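Local coordinates for protein citrate synthase (Sulfolobus solfataricus, PDB 1O7X) that belongs to the citrate synthase family, enzymes of a largely helical fold, and pairs here with a second copy of itself, at residues D81-M86 / A128-N133; A90-L95 / F330-A335; S155-L158 / E164-T167; V194-L199 / A344-Y349; L276-R281 / Y321-P326. All blocks are in the same frame, centred on the assembly; numbering follows the deposited sequence.

From the N terminus, 81-86 opens contact 1 and 90-95 opens contact 2 before 128-133 closes contact 1, so these two cross; together they join helices 77-85, 92-106, 116-138 and 330-352. Contact 3 closes a very short loop inside the span of contact 2. Contact 4 opens at 194-199. Contact 5, from 276-281 to 321-326, nests within both contact 2 and contact 4. Helix 330-352 then closes contact 2 with its first turns and contact 4 farther along, and those two also cross. Contact 3 touches contacts 1, 2 and 5 through F156; contacts 2 and 5 touch through L333 and F325. Contact 4 stands apart, about 36 Å centre to centre from contact 5.

Contact 1 of 5, residues D81-M86 / A128-N133; sequences DTIYLM and ATLVAN
T129 O is gripped twice by N133, the residue whose own O lies near I83 and Y84. N133 N reaches T129 O at 2.8 Å as the ordinary helical bond. N133 ND2 also lies 2.8 Å from T129 O, with an N-H...O angle of 138° and the donor above the carbonyl plane. ND2 also bonds to R144 O, so two carbonyls hold the side-chain amide.

One apolar pair and two looser approaches to N133 O make the contact. I83 points at the other helix. Its CG1 lies beside the backbone N (chi1 -78°), and an extended second torsion carries I83 CD1 to 3.6 Å from L130 CD2. The two side chains cross obliquely. I83 CG2 comes within 4.3 Å of N133 O. The Y84 ring approaches the same oxygen, with Y84 CE1 at 4.1 Å from N133 O. The Y84 hydroxyl reaches on to N141 O.

The short helical axes are 11.3 Å apart and differ in direction by 28°. The two helices run roughly parallel, meet through long side chains, and share helix 92-106 as a neighbour. T82 and L85 also pack on the second subunit. The arrangement belongs to the dimer-facing side of the largely helical citrate synthase fold.

Contact 2 of 5, residues A90-L95 / F330-A335; sequences ADAIGL and FTALFA
I93 reaches helix 330-352 with the longer branch of its side chain. At CB the chain forks, and it is CG1 and CD1, not CG2, that do the touching across the contact. CG1 lies beside the backbone N (chi1 -64°), and I93 CG1 is 3.9 Å from T331 CG2. The second torsion (-41°) then turns the tip, which brings I93 CD1 to 3.7 Å from T331 CG2. I93 CD1 also lies 3.7 Å from A332 N and 4.3 Å from A332 CB. The side chains of I93 and T331 cross at about a right angle. Beside them A92 CB points at the other helix and lies 4.4 Å from A332 CB.

A cap holds the start of the helix that carries I93. D91 is the N-cap of helix 92-106, and I93 N donates to D91 OD1 at 2.6 Å, with an N-H...O angle of 150°.

T331 splits its duties. Its methyl serves the contact, while OG1 is bonded to E223 OE2 and G220 N. L213 of helix 202-213 touches both I93 and T331. No hydrogen bond joins the two segments. The contact therefore rests on apolar fit, and the small A332 is consistent with the close approach of I93 CA and A332 CA, 6.1 Å.

Contact 3 of 5, residues S155-L158 / E164-T167; sequences SFLL and EPTT
L157 and L158 meet the ring of P165 with apolar contacts, which carry most of this junction. P165 points its ring at helix 152-161. L157 touches it with two atoms: L157 CD1 lies 3.9 Å from P165 CB, and L157 CB lies 4.0 Å from P165 CG. L158 uses one methyl. L158 CD1 is 3.4 Å from P165 CD, and the two side chains cross at about a right angle. The two leucines thus hold different parts of one proline ring, L157 at CB and CG, L158 at CD. The same methyl also rests on the backbone, with L158 CD1 3.5 Å from E164 CA.

A second kind of contact is between an apolar and a polar group. The E164 side chain starts away from the helix, with CG anti to the backbone N (chi1 -175°). It then bends at chi2 (95°), which brings E164 OE1 back to 3.8 Å from L158 CD1. This glutamate is exposed to solvent.

Hydrogen bonds do not cross between the segments, but bonds to residues outside lie on both sides. L158 O accepts from R144 NH1. T166 is the N-cap of helix 167-180: its side chain caps a backbone N of that helix, and its own N is bonded to E169 OE1. L157 also reaches M173, and P165 reaches I170, so the next helix joins the same apolar patch. The arrangement is a short connection between two successive helices, with P165, just before the N-cap T166, packed against the helix it follows.

Contact 4 of 5, residues V194-L199 / A344-Y349; sequences VAASTL and AHIIEY
The Y349 ring is the flat group of this contact, and S197 approaches it obliquely, nearest to CE2. S197 CB lies 3.9 Å from Y349 CE2, and S197 CA lies 4.1 Å from the same atom. The Y349 side chain also touches L193, one turn earlier on helix 187-197. The Y349 CB bond points at the other helix, and the first torsion, with CG anti to the backbone N (chi1 -169°), carries the ring to S197. At its far end the hydroxyl is bonded to R355 O.

A closer apolar pair lies beside it. A196 CB is 3.7 Å from I346 CB and 3.9 Å from I346 CG2. The alanine thus touches the base of the isoleucine and its branch methyl. The backbones are near each other here, with A196 CA and I346 CA 6.2 Å apart.

No hydrogen bond links the two segments. S197 OG instead serves its own helix, donating to V194 O at 2.8 Å. The donor is tilted 20° from the carbonyl plane. The same OG is bonded to I357 N, so this buried hydroxyl ties the helix end to the chain after helix 330-352. L199, with positive phi, ends helix 187-197 in a Schellman motif, and L199 N meets A196 O at 2.8 Å.

Helix 202-213 covers the pair through S205 on A196 and M202 on I346. Helix 116-138 touches I347. E348 forms a salt bridge with K14 on strand 12-16. T198 reaches A212 O of the second subunit.

Contact 5 of 5, residues L276-R281 / Y321-P326; sequences LTLIER and YALGFP
Helix 316-323 stops in a Schellman motif, and its last turn, A322 and L323, is where L278 of helix 266-279 packs. G324 leaves the helix with a positive phi of 118°. Its backbone N is bonded to Y321 O, with G324 N to Y321 O at 2.9 Å. R163 NH2 takes up L323 O, so the helix end has a charged partner.

L278 makes the side-chain contacts from its segment. Its CB faces the methyl of A322, with L278 CB to A322 CB at 4.4 Å. Its CG lies beside the backbone N (chi1 -45°), anti to the carbonyl carbon. One branch methyl then runs on to L323, and L278 CD2 lies 3.7 Å from L323 CD2. L323 starts by pointing away from helix 266-279, and only its terminal methyl turns to meet L278. The A322 CB bond points at the other helix. L278 therefore lies against two consecutive residues, one touched near its base and the other at its tip.

The contact is buried and purely apolar, without a hydrogen bond between the segments. In all 161 Å² of surface is lost between them. The nearest backbones are those of L278 and A322, with CA atoms 6.5 Å apart.

Helix 167-180 closes one side of the leucine pair, where A172 touches both L278 and L323. Helix 283-303 lies by I279 and Y321, and Y288 meets the Y321 ring edge-to-face. Beyond the turn, F325 packs edge-to-face with Y135 of helix 116-138.

Contact 1 of 5, residues D81-M86 / A128-N133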
# COMPACT_ATOMS: atom_id res chain seq x y z
N ASP A 81 -12.33 16.57 -6.68
CA ASP A 81 -11.86 17.75 -5.98
C ASP A 81 -10.54 17.50 -5.28
O ASP A 81 -9.63 18.33 -5.23
CB ASP A 81 -12.86 18.24 -4.94
CG ASP A 81 -14.15 18.74 -5.53
OD1 ASP A 81 -14.30 18.79 -6.78
OD2 ASP A 81 -15.02 19.07 -4.68
N THR A 82 -10.40 16.34 -4.69
CA THR A 82 -9.19 15.89 -4.02
C THR A 82 -8.01 15.92 -4.97
O THR A 82 -6.92 16.40 -4.64
CB THR A 82 -9.52 14.47 -3.52
OG1 THR A 82 -10.12 14.54 -2.23
CG2 THR A 82 -8.32 13.56 -3.49
N ILE A 83 -8.21 15.38 -6.18
CA ILE A 83 -7.17 15.29 -7.20
C ILE A 83 -6.85 16.72 -7.63
O ILE A 83 -5.69 17.09 -7.80
CB ILE A 83 -7.55 14.43 -8.41
CG1 ILE A 83 -7.40 12.93 -8.08
CG2 ILE A 83 -6.72 14.74 -9.67
CD1 ILE A 83 -8.05 12.08 -9.15
N TYR A 84 -7.88 17.55 -7.76
CA TYR A 84 -7.62 18.93 -8.14
C TYR A 84 -7.06 19.73 -6.97
O TYR A 84 -6.46 20.78 -7.31
CB TYR A 84 -8.81 19.54 -8.85
CG TYR A 84 -8.84 19.23 -10.34
CD1 TYR A 84 -9.17 17.97 -10.81
CD2 TYR A 84 -8.50 20.21 -11.27
CE1 TYR A 84 -9.19 17.69 -12.16
CE2 TYR A 84 -8.50 19.94 -12.63
CZ TYR A 84 -8.85 18.67 -13.07
OH TYR A 84 -8.83 18.40 -14.41
N LEU A 85 -7.08 19.30 -5.71
CA LEU A 85 -6.43 20.01 -4.64
C LEU A 85 -4.92 19.78 -4.58
O LEU A 85 -4.21 20.60 -3.98
CB LEU A 85 -6.98 19.66 -3.25
CG LEU A 85 -8.33 20.26 -2.87
CD1 LEU A 85 -8.82 19.63 -1.58
CD2 LEU A 85 -8.32 21.78 -2.77
N MET A 86 -4.38 18.70 -5.14
CA MET A 86 -2.94 18.47 -5.14
C MET A 86 -2.21 19.29 -6.20
O MET A 86 -2.76 19.79 -7.19
CB MET A 86 -2.72 16.97 -5.33
CG MET A 86 -3.57 16.11 -4.40
SD MET A 86 -3.21 16.49 -2.66
CE MET A 86 -1.54 15.93 -2.62
N ALA A 128 -10.36 4.21 -15.27
CA ALA A 128 -10.30 5.01 -16.49
C ALA A 128 -10.58 6.48 -16.20
O ALA A 128 -9.90 7.36 -16.73
CB ALA A 128 -11.26 4.48 -17.54
N THR A 129 -11.60 6.78 -15.41
CA THR A 129 -11.92 8.17 -15.03
C THR A 129 -10.76 8.81 -14.26
O THR A 129 -10.32 9.92 -14.58
CB THR A 129 -13.22 8.18 -14.19
OG1 THR A 129 -14.27 7.73 -15.04
CG2 THR A 129 -13.58 9.54 -13.64
N LEU A 130 -10.22 8.07 -13.29
CA LEU A 130 -9.09 8.56 -12.51
C LEU A 130 -7.96 8.95 -13.44
O LEU A 130 -7.56 10.12 -13.55
CB LEU A 130 -8.66 7.57 -11.42
CG LEU A 130 -9.52 7.52 -10.14
CD1 LEU A 130 -8.92 6.61 -9.07
CD2 LEU A 130 -9.73 8.90 -9.53
N VAL A 131 -7.47 7.97 -14.20
CA VAL A 131 -6.39 8.18 -15.15
C VAL A 131 -6.67 9.32 -16.11
O VAL A 131 -5.84 10.23 -16.35
CB VAL A 131 -6.16 6.87 -15.90
CG1 VAL A 131 -4.97 6.97 -16.84
CG2 VAL A 131 -5.93 5.78 -14.87
N ALA A 132 -7.89 9.36 -16.66
CA ALA A 132 -8.21 10.46 -17.58
C ALA A 132 -8.03 11.78 -16.86
O ALA A 132 -7.35 12.66 -17.40
CB ALA A 132 -9.61 10.25 -18.14
N ASN A 133 -8.59 11.91 -15.65
CA ASN A 133 -8.53 13.17 -14.90
C ASN A 133 -7.24 13.51 -14.21
O ASN A 133 -6.97 14.69 -13.97
CB ASN A 133 -9.73 13.23 -13.95
CG ASN A 133 -10.94 13.40 -14.87
OD1 ASN A 133 -11.05 14.48 -15.45
ND2 ASN A 133 -11.73 12.35 -14.99

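Contact 2 of 5, residues A90-L95 / F330-A335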
# COMPACT_ATOMS: atom_id res chain seq x y z
N ALA A 90 2.55 17.19 -9.13
CA ALA A 90 2.73 15.93 -8.41
C ALA A 90 2.98 14.80 -9.43
O ALA A 90 2.49 14.83 -10.55
CB ALA A 90 1.52 15.54 -7.57
N ASP A 91 3.68 13.75 -9.02
CA ASP A 91 3.83 12.59 -9.86
C ASP A 91 2.41 12.04 -10.07
O ASP A 91 1.53 12.18 -9.20
CB ASP A 91 4.79 11.59 -9.26
CG ASP A 91 4.88 10.25 -9.96
OD1 ASP A 91 3.88 9.57 -10.30
OD2 ASP A 91 6.06 9.85 -10.18
N ALA A 92 2.21 11.37 -11.19
CA ALA A 92 0.91 10.91 -11.62
C ALA A 92 0.46 9.68 -10.84
O ALA A 92 -0.76 9.51 -10.56
CB ALA A 92 0.87 10.72 -13.12
N ILE A 93 1.43 8.87 -10.46
CA ILE A 93 1.08 7.68 -9.66
C ILE A 93 0.60 8.11 -8.28
O ILE A 93 -0.33 7.53 -7.73
CB ILE A 93 2.27 6.71 -9.58
CG1 ILE A 93 2.63 6.16 -10.94
CG2 ILE A 93 2.03 5.62 -8.54
CD1 ILE A 93 1.54 5.76 -11.91
N GLY A 94 1.19 9.19 -7.77
CA GLY A 94 0.90 9.81 -6.50
C GLY A 94 -0.55 10.28 -6.49
O GLY A 94 -1.33 10.02 -5.57
N LEU A 95 -0.89 10.96 -7.59
CA LEU A 95 -2.26 11.48 -7.72
C LEU A 95 -3.19 10.28 -7.79
O LEU A 95 -4.25 10.38 -7.21
CB LEU A 95 -2.45 12.37 -8.92
CG LEU A 95 -1.79 13.74 -9.03
CD1 LEU A 95 -2.05 14.39 -10.38
CD2 LEU A 95 -2.28 14.69 -7.95
N PHE A 330 2.97 7.80 -18.88
CA PHE A 330 3.38 6.45 -19.15
C PHE A 330 3.14 5.37 -18.13
O PHE A 330 2.31 4.48 -18.39
CB PHE A 330 4.85 6.44 -19.63
CG PHE A 330 5.05 7.05 -21.00
CD1 PHE A 330 4.07 7.73 -21.69
CD2 PHE A 330 6.31 6.96 -21.58
CE1 PHE A 330 4.29 8.29 -22.91
CE2 PHE A 330 6.55 7.53 -22.82
CZ PHE A 330 5.54 8.19 -23.49
N THR A 331 3.73 5.37 -16.95
CA THR A 331 3.41 4.46 -15.86
C THR A 331 1.93 4.51 -15.52
O THR A 331 1.36 3.49 -15.12
CB THR A 331 4.24 4.80 -14.60
OG1 THR A 331 5.59 5.00 -15.03
CG2 THR A 331 4.26 3.76 -13.49
N ALA A 332 1.27 5.66 -15.63
CA ALA A 332 -0.16 5.73 -15.33
C ALA A 332 -0.97 4.91 -16.33
O ALA A 332 -1.94 4.27 -15.96
CB ALA A 332 -0.65 7.17 -15.33
N LEU A 333 -0.55 4.97 -17.59
CA LEU A 333 -1.17 4.24 -18.68
C LEU A 333 -0.95 2.75 -18.40
O LEU A 333 -1.91 1.96 -18.52
CB LEU A 333 -0.65 4.73 -20.04
CG LEU A 333 -1.18 6.09 -20.49
CD1 LEU A 333 -0.44 6.69 -21.68
CD2 LEU A 333 -2.67 6.08 -20.81
N PHE A 334 0.26 2.40 -17.94
CA PHE A 334 0.50 1.01 -17.56
C PHE A 334 -0.43 0.61 -16.41
O PHE A 334 -1.05 -0.45 -16.45
CB PHE A 334 1.96 0.81 -17.22
CG PHE A 334 2.29 -0.45 -16.47
CD1 PHE A 334 2.68 -1.60 -17.14
CD2 PHE A 334 2.23 -0.48 -15.08
CE1 PHE A 334 3.00 -2.76 -16.45
CE2 PHE A 334 2.54 -1.63 -14.38
CZ PHE A 334 2.92 -2.78 -15.06
N ALA A 335 -0.57 1.42 -15.35
CA ALA A 335 -1.40 1.17 -14.20
C ALA A 335 -2.87 0.95 -14.59
O ALA A 335 -3.56 0.09 -14.06
CB ALA A 335 -1.33 2.33 -13.22

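Contact 3 of 5, residues S155-L158 / E164-T167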
# COMPACT_ATOMS: atom_id res chain seq x y z
N SER A 155 -14.12 5.42 -24.91
CA SER A 155 -14.49 6.19 -23.74
C SER A 155 -13.35 6.96 -23.10
O SER A 155 -13.47 8.16 -22.85
CB SER A 155 -15.19 5.28 -22.72
OG SER A 155 -16.57 5.23 -23.07
N PHE A 156 -12.23 6.29 -22.83
CA PHE A 156 -11.06 6.87 -22.19
C PHE A 156 -10.42 7.96 -23.01
O PHE A 156 -10.15 9.02 -22.47
CB PHE A 156 -10.05 5.77 -21.85
CG PHE A 156 -8.75 6.23 -21.26
CD1 PHE A 156 -8.66 6.61 -19.93
CD2 PHE A 156 -7.60 6.25 -22.01
CE1 PHE A 156 -7.45 7.01 -19.40
CE2 PHE A 156 -6.38 6.63 -21.49
CZ PHE A 156 -6.30 7.01 -20.17
N LEU A 157 -10.19 7.73 -24.30
CA LEU A 157 -9.56 8.77 -25.13
C LEU A 157 -10.38 10.05 -25.20
O LEU A 157 -9.83 11.15 -25.15
CB LEU A 157 -9.25 8.19 -26.50
CG LEU A 157 -8.37 6.94 -26.50
CD1 LEU A 157 -8.16 6.43 -27.93
CD2 LEU A 157 -7.02 7.23 -25.88
N LEU A 158 -11.70 9.92 -25.29
CA LEU A 158 -12.62 11.04 -25.36
C LEU A 158 -12.55 11.89 -24.09
O LEU A 158 -12.49 13.11 -24.07
CB LEU A 158 -14.06 10.56 -25.58
CG LEU A 158 -14.96 11.33 -26.55
CD1 LEU A 158 -14.41 11.28 -27.98
CD2 LEU A 158 -16.39 10.78 -26.60
N GLU A 164 -12.68 13.53 -30.70
CA GLU A 164 -13.08 12.17 -31.10
C GLU A 164 -11.89 11.45 -31.71
O GLU A 164 -11.26 11.93 -32.65
CB GLU A 164 -14.25 12.24 -32.07
CG GLU A 164 -14.87 10.92 -32.50
CD GLU A 164 -16.09 10.55 -31.67
OE1 GLU A 164 -16.67 11.44 -31.01
OE2 GLU A 164 -16.45 9.35 -31.68
N PRO A 165 -11.55 10.29 -31.16
CA PRO A 165 -10.44 9.49 -31.63
C PRO A 165 -10.77 8.80 -32.94
O PRO A 165 -11.92 8.86 -33.36
CB PRO A 165 -10.20 8.48 -30.52
CG PRO A 165 -11.49 8.38 -29.78
CD PRO A 165 -12.24 9.66 -30.01
N THR A 166 -9.80 8.15 -33.57
CA THR A 166 -10.00 7.43 -34.82
C THR A 166 -9.85 5.93 -34.61
O THR A 166 -9.13 5.51 -33.71
CB THR A 166 -8.96 7.75 -35.92
OG1 THR A 166 -7.76 7.01 -35.64
CG2 THR A 166 -8.64 9.22 -36.04
N THR A 167 -10.35 5.13 -35.53
CA THR A 167 -10.17 3.69 -35.46
C THR A 167 -8.77 3.27 -35.05
O THR A 167 -8.60 2.51 -34.09
CB THR A 167 -10.51 3.07 -36.84
OG1 THR A 167 -11.84 3.50 -37.13
CG2 THR A 167 -10.42 1.56 -36.81

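Contact 4 of 5, residues V194-L199 / A344-Y349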
# COMPACT_ATOMS: atom_id res chain seq x y z
N VAL A 194 -0.71 -8.62 -0.25
CA VAL A 194 -0.54 -8.39 1.18
C VAL A 194 -1.74 -7.62 1.70
O VAL A 194 -2.29 -8.07 2.71
CB VAL A 194 0.77 -7.64 1.49
CG1 VAL A 194 0.90 -7.26 2.97
CG2 VAL A 194 1.99 -8.44 1.02
N ALA A 195 -2.20 -6.56 1.06
CA ALA A 195 -3.36 -5.83 1.59
C ALA A 195 -4.60 -6.70 1.62
O ALA A 195 -5.25 -6.89 2.65
CB ALA A 195 -3.65 -4.55 0.83
N ALA A 196 -4.94 -7.31 0.50
CA ALA A 196 -6.09 -8.20 0.38
C ALA A 196 -5.96 -9.36 1.35
O ALA A 196 -6.98 -9.81 1.88
CB ALA A 196 -6.22 -8.64 -1.07
N SER A 197 -4.78 -9.88 1.70
CA SER A 197 -4.73 -10.96 2.66
C SER A 197 -5.36 -10.60 3.99
O SER A 197 -5.74 -11.52 4.71
CB SER A 197 -3.29 -11.40 2.94
OG SER A 197 -2.71 -10.52 3.90
N THR A 198 -5.48 -9.35 4.42
CA THR A 198 -6.11 -8.99 5.68
C THR A 198 -7.60 -8.73 5.49
O THR A 198 -8.28 -8.29 6.41
CB THR A 198 -5.50 -7.73 6.32
OG1 THR A 198 -5.92 -6.60 5.56
CG2 THR A 198 -3.98 -7.79 6.30
N LEU A 199 -8.06 -8.82 4.27
CA LEU A 199 -9.38 -8.60 3.77
C LEU A 199 -9.73 -7.12 3.68
O LEU A 199 -10.89 -6.72 3.80
CB LEU A 199 -10.47 -9.38 4.46
CG LEU A 199 -10.43 -10.91 4.43
CD1 LEU A 199 -11.75 -11.46 4.97
CD2 LEU A 199 -10.19 -11.48 3.04
N ALA A 344 -7.86 -9.35 -10.68
CA ALA A 344 -7.94 -10.79 -10.85
C ALA A 344 -7.06 -11.57 -9.88
O ALA A 344 -7.39 -12.68 -9.44
CB ALA A 344 -7.57 -11.20 -12.26
N HIS A 345 -5.90 -11.01 -9.55
CA HIS A 345 -4.96 -11.67 -8.65
C HIS A 345 -5.42 -11.67 -7.20
O HIS A 345 -5.38 -12.74 -6.56
CB HIS A 345 -3.58 -11.02 -8.76
CG HIS A 345 -2.70 -11.75 -9.73
ND1 HIS A 345 -2.27 -13.04 -9.49
CD2 HIS A 345 -2.18 -11.38 -10.92
CE1 HIS A 345 -1.49 -13.42 -10.49
NE2 HIS A 345 -1.42 -12.43 -11.36
N ILE A 346 -5.91 -10.53 -6.73
CA ILE A 346 -6.41 -10.50 -5.34
C ILE A 346 -7.70 -11.31 -5.28
O ILE A 346 -7.88 -12.04 -4.30
CB ILE A 346 -6.60 -9.09 -4.77
CG1 ILE A 346 -7.70 -8.33 -5.49
CG2 ILE A 346 -5.26 -8.34 -4.83
CD1 ILE A 346 -7.84 -6.88 -5.13
N ILE A 347 -8.53 -11.25 -6.33
CA ILE A 347 -9.75 -12.04 -6.29
C ILE A 347 -9.40 -13.53 -6.28
O ILE A 347 -9.92 -14.30 -5.45
CB ILE A 347 -10.77 -11.71 -7.39
CG1 ILE A 347 -11.10 -10.23 -7.37
CG2 ILE A 347 -12.04 -12.55 -7.16
CD1 ILE A 347 -12.19 -9.70 -8.26
N GLU A 348 -8.46 -13.95 -7.14
CA GLU A 348 -8.08 -15.36 -7.17
C GLU A 348 -7.58 -15.78 -5.79
O GLU A 348 -7.86 -16.87 -5.33
CB GLU A 348 -7.03 -15.62 -8.24
CG GLU A 348 -6.40 -16.99 -8.18
CD GLU A 348 -5.56 -17.28 -9.41
OE1 GLU A 348 -4.54 -16.58 -9.59
OE2 GLU A 348 -5.89 -18.20 -10.19
N TYR A 349 -6.77 -14.90 -5.19
CA TYR A 349 -6.20 -15.10 -3.87
C TYR A 349 -7.24 -15.20 -2.77
O TYR A 349 -7.26 -16.20 -2.06
CB TYR A 349 -5.20 -13.97 -3.58
CG TYR A 349 -4.37 -14.25 -2.35
CD1 TYR A 349 -3.31 -15.13 -2.42
CD2 TYR A 349 -4.67 -13.66 -1.12
CE1 TYR A 349 -2.54 -15.42 -1.31
CE2 TYR A 349 -3.90 -13.94 -0.01
CZ TYR A 349 -2.83 -14.80 -0.11
OH TYR A 349 -2.08 -15.11 0.99

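Contact 5 of 5, residues L276-R281 / Y321-P326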
# COMPACT_ATOMS: atom_id res chain seq x y z
N LEU A 276 3.78 1.52 -35.80
CA LEU A 276 3.83 1.71 -37.25
C LEU A 276 2.47 2.26 -37.68
O LEU A 276 2.38 3.20 -38.46
CB LEU A 276 4.10 0.47 -38.08
CG LEU A 276 5.54 -0.06 -38.20
CD1 LEU A 276 5.53 -1.51 -38.66
CD2 LEU A 276 6.39 0.76 -39.14
N THR A 277 1.43 1.66 -37.12
CA THR A 277 0.05 2.02 -37.39
C THR A 277 -0.31 3.47 -37.16
O THR A 277 -1.28 3.89 -37.83
CB THR A 277 -0.86 1.05 -36.61
OG1 THR A 277 -1.62 0.29 -37.56
CG2 THR A 277 -1.82 1.67 -35.62
N LEU A 278 0.34 4.24 -36.29
CA LEU A 278 -0.09 5.62 -36.08
C LEU A 278 0.95 6.71 -36.31
O LEU A 278 0.59 7.90 -36.20
CB LEU A 278 -0.68 5.79 -34.68
CG LEU A 278 -1.65 4.77 -34.12
CD1 LEU A 278 -0.94 3.86 -33.13
CD2 LEU A 278 -2.86 5.41 -33.45
N ILE A 279 2.19 6.41 -36.65
CA ILE A 279 3.20 7.44 -36.86
C ILE A 279 3.04 8.30 -38.10
O ILE A 279 3.53 9.44 -38.12
CB ILE A 279 4.64 6.89 -36.81
CG1 ILE A 279 4.82 5.72 -37.77
CG2 ILE A 279 4.96 6.52 -35.37
CD1 ILE A 279 6.25 5.50 -38.20
N GLU A 280 2.31 7.89 -39.12
CA GLU A 280 2.01 8.73 -40.27
C GLU A 280 1.55 10.11 -39.77
O GLU A 280 2.14 11.15 -40.03
CB GLU A 280 0.89 8.16 -41.13
CG GLU A 280 1.02 6.67 -41.37
CD GLU A 280 0.55 5.82 -40.20
OE1 GLU A 280 -0.28 6.32 -39.42
OE2 GLU A 280 1.05 4.68 -40.10
N ARG A 281 0.46 10.06 -39.00
CA ARG A 281 -0.14 11.22 -38.38
C ARG A 281 0.88 12.07 -37.63
O ARG A 281 0.91 13.29 -37.82
CB ARG A 281 -1.25 10.77 -37.41
CG ARG A 281 -1.45 11.64 -36.18
CD ARG A 281 -2.88 11.69 -35.69
NE ARG A 281 -3.31 13.04 -35.32
CZ ARG A 281 -4.21 13.31 -34.39
NH1 ARG A 281 -4.80 12.33 -33.71
NH2 ARG A 281 -4.54 14.57 -34.12
N TYR A 321 2.80 8.07 -26.80
CA TYR A 321 3.18 9.38 -27.31
C TYR A 321 2.41 9.67 -28.60
O TYR A 321 1.80 10.71 -28.76
CB TYR A 321 4.67 9.49 -27.58
CG TYR A 321 5.13 10.88 -27.97
CD1 TYR A 321 5.19 11.89 -27.01
CD2 TYR A 321 5.50 11.19 -29.27
CE1 TYR A 321 5.59 13.17 -27.34
CE2 TYR A 321 5.91 12.48 -29.60
CZ TYR A 321 5.96 13.47 -28.64
OH TYR A 321 6.37 14.74 -28.96
N ALA A 322 2.32 8.68 -29.48
CA ALA A 322 1.57 8.82 -30.72
C ALA A 322 0.09 9.05 -30.43
O ALA A 322 -0.54 9.80 -31.19
CB ALA A 322 1.82 7.63 -31.63
N LEU A 323 -0.51 8.49 -29.39
CA LEU A 323 -1.93 8.75 -29.13
C LEU A 323 -2.11 10.17 -28.59
O LEU A 323 -3.23 10.68 -28.63
CB LEU A 323 -2.60 7.73 -28.22
CG LEU A 323 -2.54 6.24 -28.50
CD1 LEU A 323 -3.15 5.39 -27.40
CD2 LEU A 323 -3.31 5.89 -29.77
N GLY A 324 -1.06 10.84 -28.13
CA GLY A 324 -1.17 12.18 -27.60
C GLY A 324 -0.79 12.38 -26.13
O GLY A 324 -0.84 13.51 -25.64
N PHE A 325 -0.39 11.35 -25.40
CA PHE A 325 -0.02 11.43 -24.02
C PHE A 325 1.44 11.83 -23.82
O PHE A 325 2.35 11.33 -24.46
CB PHE A 325 -0.22 10.07 -23.31
CG PHE A 325 -1.67 9.73 -23.12
CD1 PHE A 325 -2.27 8.75 -23.87
CD2 PHE A 325 -2.43 10.43 -22.20
CE1 PHE A 325 -3.61 8.44 -23.69
CE2 PHE A 325 -3.76 10.15 -22.03
CZ PHE A 325 -4.35 9.15 -22.77
N PRO A 326 1.66 12.71 -22.86
CA PRO A 326 3.00 13.14 -22.53
C PRO A 326 3.74 12.03 -21.80
O PRO A 326 3.15 11.09 -21.25
CB PRO A 326 2.79 14.39 -21.68
CG PRO A 326 1.40 14.35 -21.19
CD PRO A 326 0.63 13.41 -22.07